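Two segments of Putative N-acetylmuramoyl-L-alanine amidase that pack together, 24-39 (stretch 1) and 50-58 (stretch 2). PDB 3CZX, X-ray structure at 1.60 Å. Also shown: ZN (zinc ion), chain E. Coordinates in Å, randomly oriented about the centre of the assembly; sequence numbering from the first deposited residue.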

ATOM      1  N   ASP A  24      10.420   4.798  -8.318  1.00 13.76           N
ATOM      2  CA  ASP A  24      10.174   4.790  -6.880  1.00 14.32           C
ATOM      3  C   ASP A  24      10.503   6.147  -6.272  1.00 13.41           C
ATOM      4  O   ASP A  24      11.625   6.650  -6.405  1.00 15.08           O
ATOM      5  CB  ASP A  24      11.005   3.695  -6.227  1.00 13.07           C
ATOM      6  CG  ASP A  24      10.570   2.306  -6.686  1.00 15.45           C
ATOM      7  OD1 ASP A  24       9.365   2.044  -6.732  1.00 17.00           O
ATOM      8  OD2 ASP A  24      11.439   1.492  -6.998  1.00 17.54           O
ATOM      9  N   ARG A  25       9.527   6.722  -5.577  1.00 11.44           N
ATOM     10  CA  ARG A  25       9.674   8.039  -4.967  1.00 12.54           C
ATOM     11  C   ARG A  25       9.508   7.960  -3.458  1.00 11.65           C
ATOM     12  O   ARG A  25       8.547   7.358  -2.973  1.00 11.73           O
ATOM     13  CB  ARG A  25       8.620   8.995  -5.476  1.00 12.64           C
ATOM     14  CG  ARG A  25       8.555   9.145  -7.025  1.00 13.85           C
ATOM     15  CD  ARG A  25       7.723  10.369  -7.393  1.00 16.07           C
ATOM     16  NE  ARG A  25       6.377  10.312  -6.833  1.00 17.93           N
ATOM     17  CZ  ARG A  25       5.512  11.324  -6.825  1.00 19.14           C
ATOM     18  NH1 ARG A  25       5.812  12.527  -7.347  1.00 19.60           N
ATOM     19  NH2 ARG A  25       4.339  11.153  -6.253  1.00 19.55           N
ATOM     20  N   GLU A  26      10.392   8.643  -2.746  1.00 11.39           N
ATOM     21  CA  GLU A  26      10.300   8.725  -1.275  1.00 11.24           C
ATOM     22  C   GLU A  26       8.905   9.086  -0.804  1.00 11.45           C
ATOM     23  O   GLU A  26       8.380   8.493   0.140  1.00 11.20           O
ATOM     24  CB  GLU A  26      11.328   9.714  -0.718  1.00 11.67           C
ATOM     25  CG  GLU A  26      11.293   9.846   0.827  1.00 10.13           C
ATOM     26  CD  GLU A  26      12.409  10.664   1.398  1.00 14.58           C
ATOM     27  OE1 GLU A  26      13.234  11.177   0.610  1.00 14.67           O
ATOM     28  OE2 GLU A  26      12.477  10.768   2.655  1.00 13.96           O
ATOM     29  N   ALA A  27       8.282  10.056  -1.442  1.00 10.85           N
ATOM     30  CA  ALA A  27       6.962  10.534  -1.020  1.00 11.61           C
ATOM     31  C   ALA A  27       5.948   9.390  -1.032  1.00 11.50           C
ATOM     32  O   ALA A  27       5.045   9.326  -0.174  1.00 12.45           O
ATOM     33  CB  ALA A  27       6.491  11.645  -1.913  1.00 12.98           C
ATOM     34  N   ASP A  28       6.089   8.505  -2.014  1.00 10.03           N
ATOM     35  CA  ASP A  28       5.119   7.431  -2.230  1.00 10.95           C
ATOM     36  C   ASP A  28       5.393   6.347  -1.220  1.00 11.07           C
ATOM     37  O   ASP A  28       4.448   5.740  -0.696  1.00 11.92           O
ATOM     38  CB  ASP A  28       5.250   6.890  -3.664  1.00 11.23           C
ATOM     39  CG  ASP A  28       4.930   7.954  -4.723  1.00 11.56           C
ATOM     40  OD1 ASP A  28       4.228   8.945  -4.411  1.00 13.87           O
ATOM     41  OD2 ASP A  28       5.386   7.772  -5.876  1.00 12.86           O
ATOM     42  N   LEU A  29       6.677   6.018  -1.013  1.00 10.38           N
ATOM     43  CA  LEU A  29       7.051   4.988  -0.022  1.00  9.76           C
ATOM     44  C   LEU A  29       6.646   5.434   1.394  1.00  9.49           C
ATOM     45  O   LEU A  29       6.175   4.605   2.227  1.00  9.41           O
ATOM     46  CB  LEU A  29       8.555   4.664  -0.097  1.00 10.45           C
ATOM     47  CG  LEU A  29       9.066   4.123  -1.440  1.00 12.99           C
ATOM     48  CD1 LEU A  29      10.629   4.123  -1.556  1.00 15.81           C
ATOM     49  CD2 LEU A  29       8.496   2.745  -1.676  1.00 19.45           C
ATOM     50  N   ALA A  30       6.806   6.726   1.684  1.00  8.57           N
ATOM     51  CA  ALA A  30       6.461   7.270   2.992  1.00  9.01           C
ATOM     52  C   ALA A  30       4.933   7.245   3.218  1.00  9.96           C
ATOM     53  O   ALA A  30       4.464   6.897   4.319  1.00 10.28           O
ATOM     54  CB  ALA A  30       7.044   8.687   3.145  1.00  9.96           C
ATOM     55  N   GLN A  31       4.153   7.615   2.202  1.00  9.30           N
ATOM     56  CA  GLN A  31       2.705   7.488   2.212  1.00 10.04           C
ATOM     57  C   GLN A  31       2.310   6.035   2.530  1.00 10.05           C
ATOM     58  O   GLN A  31       1.456   5.814   3.380  1.00 10.36           O
ATOM     59  CB  GLN A  31       2.129   7.941   0.857  1.00 11.31           C
ATOM     60  CG  GLN A  31       0.693   7.613   0.626  1.00 10.11           C
ATOM     61  CD  GLN A  31       0.205   8.060  -0.727  1.00 12.69           C
ATOM     62  OE1 GLN A  31       0.977   8.053  -1.688  1.00 13.24           O
ATOM     63  NE2 GLN A  31      -1.066   8.476  -0.809  1.00 14.06           N
ATOM     64  N   ASP A  32       2.927   5.065   1.869  1.00  9.89           N
ATOM     65  CA  ASP A  32       2.577   3.663   2.106  1.00 10.56           C
ATOM     66  C   ASP A  32       2.884   3.313   3.558  1.00 10.68           C
ATOM     67  O   ASP A  32       2.073   2.666   4.239  1.00 10.44           O
ATOM     68  CB  ASP A  32       3.368   2.699   1.233  1.00 11.53           C
ATOM     69  CG  ASP A  32       2.806   2.571  -0.181  1.00 14.92           C
ATOM     70  OD1 ASP A  32       1.693   3.101  -0.420  1.00 16.30           O
ATOM     71  OD2 ASP A  32       3.520   1.959  -1.016  1.00 17.43           O
HETATM   72  N   MSE A  33       4.087   3.676   4.040  1.00 10.14           N
HETATM   73  CA  MSE A  33       4.431   3.327   5.419  1.00 10.43           C
HETATM   74  C   MSE A  33       3.447   3.906   6.413  1.00 10.00           C
HETATM   75  O   MSE A  33       2.984   3.176   7.313  1.00 10.09           O
HETATM   76  CB  MSE A  33       5.856   3.755   5.764  1.00  9.19           C
HETATM   77  CG  MSE A  33       6.878   2.965   5.038  1.00  9.01           C
HETATM   78 SE   MSE A  33       8.748   3.330   5.539  1.00 19.23          SE
HETATM   79  CE  MSE A  33       9.198   4.525   4.054  1.00 14.94           C
ATOM     80  N   ARG A  34       3.145   5.191   6.290  1.00  9.94           N
ATOM     81  CA  ARG A  34       2.213   5.854   7.220  1.00 10.38           C
ATOM     82  C   ARG A  34       0.825   5.175   7.139  1.00  9.82           C
ATOM     83  O   ARG A  34       0.230   4.798   8.165  1.00  9.83           O
ATOM     84  CB  ARG A  34       2.141   7.363   6.970  1.00  9.45           C
ATOM     85  CG  ARG A  34       1.047   8.068   7.769  1.00  9.78           C
ATOM     86  CD  ARG A  34      -0.092   8.557   6.882  1.00 13.14           C
ATOM     87  NE  ARG A  34       0.262   9.803   6.228  1.00 12.54           N
ATOM     88  CZ  ARG A  34       0.113  10.075   4.932  1.00 14.81           C
ATOM     89  NH1 ARG A  34       0.471  11.259   4.487  1.00 14.41           N
ATOM     90  NH2 ARG A  34      -0.321   9.163   4.085  1.00 15.96           N
ATOM     91  N   ASN A  35       0.312   4.988   5.918  1.00 10.79           N
ATOM     92  CA  ASN A  35      -1.039   4.437   5.756  1.00 11.50           C
ATOM     93  C   ASN A  35      -1.168   3.035   6.315  1.00 12.72           C
ATOM     94  O   ASN A  35      -2.186   2.692   6.953  1.00 13.06           O
ATOM     95  CB  ASN A  35      -1.463   4.475   4.272  1.00 11.26           C
ATOM     96  CG  ASN A  35      -1.848   5.857   3.810  1.00 12.52           C
ATOM     97  OD1 ASN A  35      -1.935   6.781   4.590  1.00 13.84           O
ATOM     98  ND2 ASN A  35      -2.070   6.026   2.491  1.00 14.42           N
ATOM     99  N   ILE A  36      -0.179   2.199   6.021  1.00 12.28           N
ATOM    100  CA  ILE A  36      -0.248   0.777   6.400  1.00 13.00           C
ATOM    101  C   ILE A  36      -0.093   0.664   7.903  1.00 12.52           C
ATOM    102  O   ILE A  36      -0.840  -0.052   8.589  1.00 13.65           O
ATOM    103  CB  ILE A  36       0.760  -0.075   5.668  1.00 14.17           C
ATOM    104  CG1 ILE A  36       0.465  -0.024   4.154  1.00 12.74           C
ATOM    105  CG2 ILE A  36       0.733  -1.491   6.160  1.00 13.69           C
ATOM    106  CD1 ILE A  36       1.573  -0.647   3.343  1.00 14.97           C
ATOM    107  N   VAL A  37       0.905   1.339   8.469  1.00 10.02           N
ATOM    108  CA  VAL A  37       1.069   1.252   9.905  1.00 10.14           C
ATOM    109  C   VAL A  37      -0.152   1.796  10.621  1.00 10.72           C
ATOM    110  O   VAL A  37      -0.573   1.215  11.611  1.00 11.57           O
ATOM    111  CB  VAL A  37       2.370   1.961  10.358  1.00  9.33           C
ATOM    112  CG1 VAL A  37       2.488   1.992  11.906  1.00  9.47           C
ATOM    113  CG2 VAL A  37       3.584   1.290   9.795  1.00  8.29           C
ATOM    114  N   ALA A  38      -0.701   2.894  10.139  1.00 10.89           N
ATOM    115  CA  ALA A  38      -1.896   3.519  10.755  1.00 11.10           C
ATOM    116  C   ALA A  38      -3.067   2.549  10.707  1.00 13.30           C
ATOM    117  O   ALA A  38      -3.777   2.339  11.717  1.00 12.63           O
ATOM    118  CB  ALA A  38      -2.242   4.811  10.046  1.00 12.73           C
ATOM    119  N   SER A  39      -3.278   1.950   9.531  1.00 14.73           N
ATOM    120  CA  SER A  39      -4.429   1.054   9.362  1.00 16.08           C
ATOM    121  C   SER A  39      -4.377  -0.165  10.301  1.00 16.27           C
ATOM    122  O   SER A  39      -5.414  -0.568  10.823  1.00 17.01           O
ATOM    123  CB  SER A  39      -4.541   0.594   7.917  1.00 17.06           C
ATOM    124  OG  SER A  39      -3.473  -0.257   7.591  1.00 21.32           O
ATOM    125  N   LYS A  50      -3.448   9.692  15.035  1.00 14.50           N
ATOM    126  CA  LYS A  50      -3.650  10.938  14.306  1.00 16.82           C
ATOM    127  C   LYS A  50      -2.617  11.029  13.205  1.00 16.81           C
ATOM    128  O   LYS A  50      -1.453  10.802  13.432  1.00 15.15           O
ATOM    129  CB  LYS A  50      -3.567  12.135  15.250  1.00 18.01           C
ATOM    130  CG  LYS A  50      -4.578  12.063  16.385  1.00 20.46           C
ATOM    131  CD  LYS A  50      -4.795  13.372  17.107  1.00 21.91           C
ATOM    132  CE  LYS A  50      -5.406  13.121  18.511  1.00 25.30           C
ATOM    133  NZ  LYS A  50      -5.875  14.408  19.110  1.00 28.75           N
ATOM    134  N   THR A  51      -3.059  11.400  12.009  1.00 16.95           N
ATOM    135  CA  THR A  51      -2.172  11.493  10.867  1.00 17.12           C
ATOM    136  C   THR A  51      -2.353  12.814  10.121  1.00 17.78           C
ATOM    137  O   THR A  51      -3.248  13.619  10.421  1.00 18.96           O
ATOM    138  CB  THR A  51      -2.440  10.334   9.891  1.00 16.81           C
ATOM    139  OG1 THR A  51      -3.717  10.552   9.247  1.00 18.23           O
ATOM    140  CG2 THR A  51      -2.478   8.983  10.589  1.00 17.06           C
ATOM    141  N   ASP A  52      -1.489  12.981   9.129  1.00 17.45           N
ATOM    142  CA  ASP A  52      -1.631  13.991   8.076  1.00 18.13           C
ATOM    143  C   ASP A  52      -2.440  13.460   6.877  1.00 18.62           C
ATOM    144  O   ASP A  52      -2.264  13.936   5.748  1.00 20.29           O
ATOM    145  CB  ASP A  52      -0.259  14.443   7.614  1.00 17.22           C
ATOM    146  CG  ASP A  52       0.652  13.262   7.139  1.00 16.96           C
ATOM    147  OD1 ASP A  52       0.377  12.115   7.505  1.00 15.87           O
ATOM    148  OD2 ASP A  52       1.667  13.525   6.453  1.00 17.18           O
ATOM    149  N   GLY A  53      -3.292  12.477   7.111  1.00 18.80           N
ATOM    150  CA  GLY A  53      -4.183  11.899   6.084  1.00 19.12           C
ATOM    151  C   GLY A  53      -3.686  10.647   5.406  1.00 19.47           C
ATOM    152  O   GLY A  53      -2.749  10.001   5.868  1.00 17.95           O
ATOM    153  N   THR A  54      -4.331  10.279   4.303  1.00 19.52           N
ATOM    154  CA  THR A  54      -3.972   9.085   3.530  1.00 18.90           C
ATOM    155  C   THR A  54      -3.290   9.412   2.191  1.00 18.68           C
ATOM    156  O   THR A  54      -2.841   8.500   1.493  1.00 18.71           O
ATOM    157  CB  THR A  54      -5.202   8.181   3.298  1.00 20.40           C
ATOM    158  OG1 THR A  54      -6.164   8.826   2.455  1.00 19.40           O
ATOM    159  CG2 THR A  54      -5.854   7.870   4.611  1.00 18.56           C
ATOM    160  N   GLY A  55      -3.199  10.706   1.880  1.00 18.08           N
ATOM    161  CA  GLY A  55      -2.535  11.174   0.643  1.00 18.15           C
ATOM    162  C   GLY A  55      -1.056  11.356   0.862  1.00 17.99           C
ATOM    163  O   GLY A  55      -0.456  10.645   1.657  1.00 16.30           O
ATOM    164  N   LYS A  56      -0.435  12.277   0.127  1.00 18.61           N
ATOM    165  CA  LYS A  56       0.997  12.538   0.319  1.00 19.18           C
ATOM    166  C   LYS A  56       1.220  13.320   1.631  1.00 19.61           C
ATOM    167  O   LYS A  56       0.274  13.743   2.283  1.00 20.47           O
ATOM    168  CB  LYS A  56       1.591  13.302  -0.868  1.00 18.09           C
ATOM    169  CG  LYS A  56       1.260  12.724  -2.238  1.00 18.97           C
ATOM    170  CD  LYS A  56       1.707  11.296  -2.453  1.00 16.78           C
ATOM    171  CE  LYS A  56       1.343  10.818  -3.852  1.00 17.15           C
ATOM    172  NZ  LYS A  56       1.593   9.397  -4.047  1.00 15.64           N
ATOM    173  N   GLY A  57       2.465  13.487   2.034  1.00 21.23           N
ATOM    174  CA  GLY A  57       2.748  14.095   3.327  1.00 23.40           C
ATOM    175  C   GLY A  57       3.232  15.533   3.249  1.00 26.27           C
ATOM    176  O   GLY A  57       2.671  16.342   2.492  1.00 26.45           O
ATOM    177  N   ASN A  58       4.263  15.833   4.056  1.00 28.70           N
ATOM    178  CA  ASN A  58       4.831  17.177   4.226  1.00 29.78           C
ATOM    179  C   ASN A  58       3.872  18.212   4.840  1.00 31.60           C
ATOM    180  O   ASN A  58       3.750  19.343   4.334  1.00 31.48           O
ATOM    181  CB  ASN A  58       5.382  17.716   2.907  1.00 30.37           C
ATOM    182  CG  ASN A  58       6.291  18.912   3.111  1.00 31.02           C
ATOM    183  OD1 ASN A  58       7.185  18.896   3.977  1.00 33.00           O
ATOM    184  ND2 ASN A  58       6.054  19.972   2.330  1.00 34.64           N
TER
HETATM  185 ZN    ZN E 301      13.108  12.637   3.496  1.00 27.36          ZN
HETATM  186  O   HOH W   1       4.434  11.730   1.137  1.00 16.10           O
HETATM  187  O   HOH W   2      14.300  14.528   4.017  1.00 25.14           O
HETATM  188  O   HOH W   3      14.912  11.719   4.380  1.00 20.57           O

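What carries the charge across this contact? Two salt bridges do, one near each end of the polar zone. Arg-34 NE donates to Asp-52 OD1 at 2.6 Å, and a weak bond from Arg-34 NH1 to Asp-52 OD2 (3.2 Å) makes the pairing two-pronged. Farther toward the helix start, Lys-56 NZ lies 2.7 Å from Asp-28 OD1. That carboxylate is shared: Arg-25 NH2 reaches Asp-28 OD1 at 2.9 Å and Arg-25 NE reaches Asp-28 OD2 at 2.9 Å. Arg-25 NH2 and Lys-56 NZ therefore sit only 3.9 Å apart, like charges gathered around one acid.

How does the helix hold a loop that offers mostly backbone? Its amide and guanidinium groups donate to carbonyls. Gln-31 NE2 and Asn-35 ND2 both bond Thr-54 O, at 2.9 and 2.8 Å, each with a nearly straight N-H...O angle of 177°. Gly-55 O is likewise shared, by Arg-34 NH1 (3.0 Å) and Arg-34 NH2 (2.8 Å). Gln-31 also uses its other end, where OE1 accepts from Lys-56 NZ at 2.8 Å.

Does every close polar pair count as a bond? Gly-53 O lies over one face of the Arg-34 guanidinium, 3.0 Å from Arg-34 CZ, whereas the N-H groups point outward in the plane. The approach of Gly-53 O to Arg-34 NE, also 3.0 Å, thus has a poor angle and is no hydrogen bond.

Where do water and nonpolar atoms contribute? Water 1 lies between the backbones, its oxygen 2.8 Å from both Ala-27 O and Gly-57 N, and it accepts from Gly-57 N. Near Thr-51 the contact turns to van der Waals packing: Ala-38 CB meets Thr-51 CG2 at 4.2 Å, and Arg-34 CD lies 4.2 Å from Thr-51 CB.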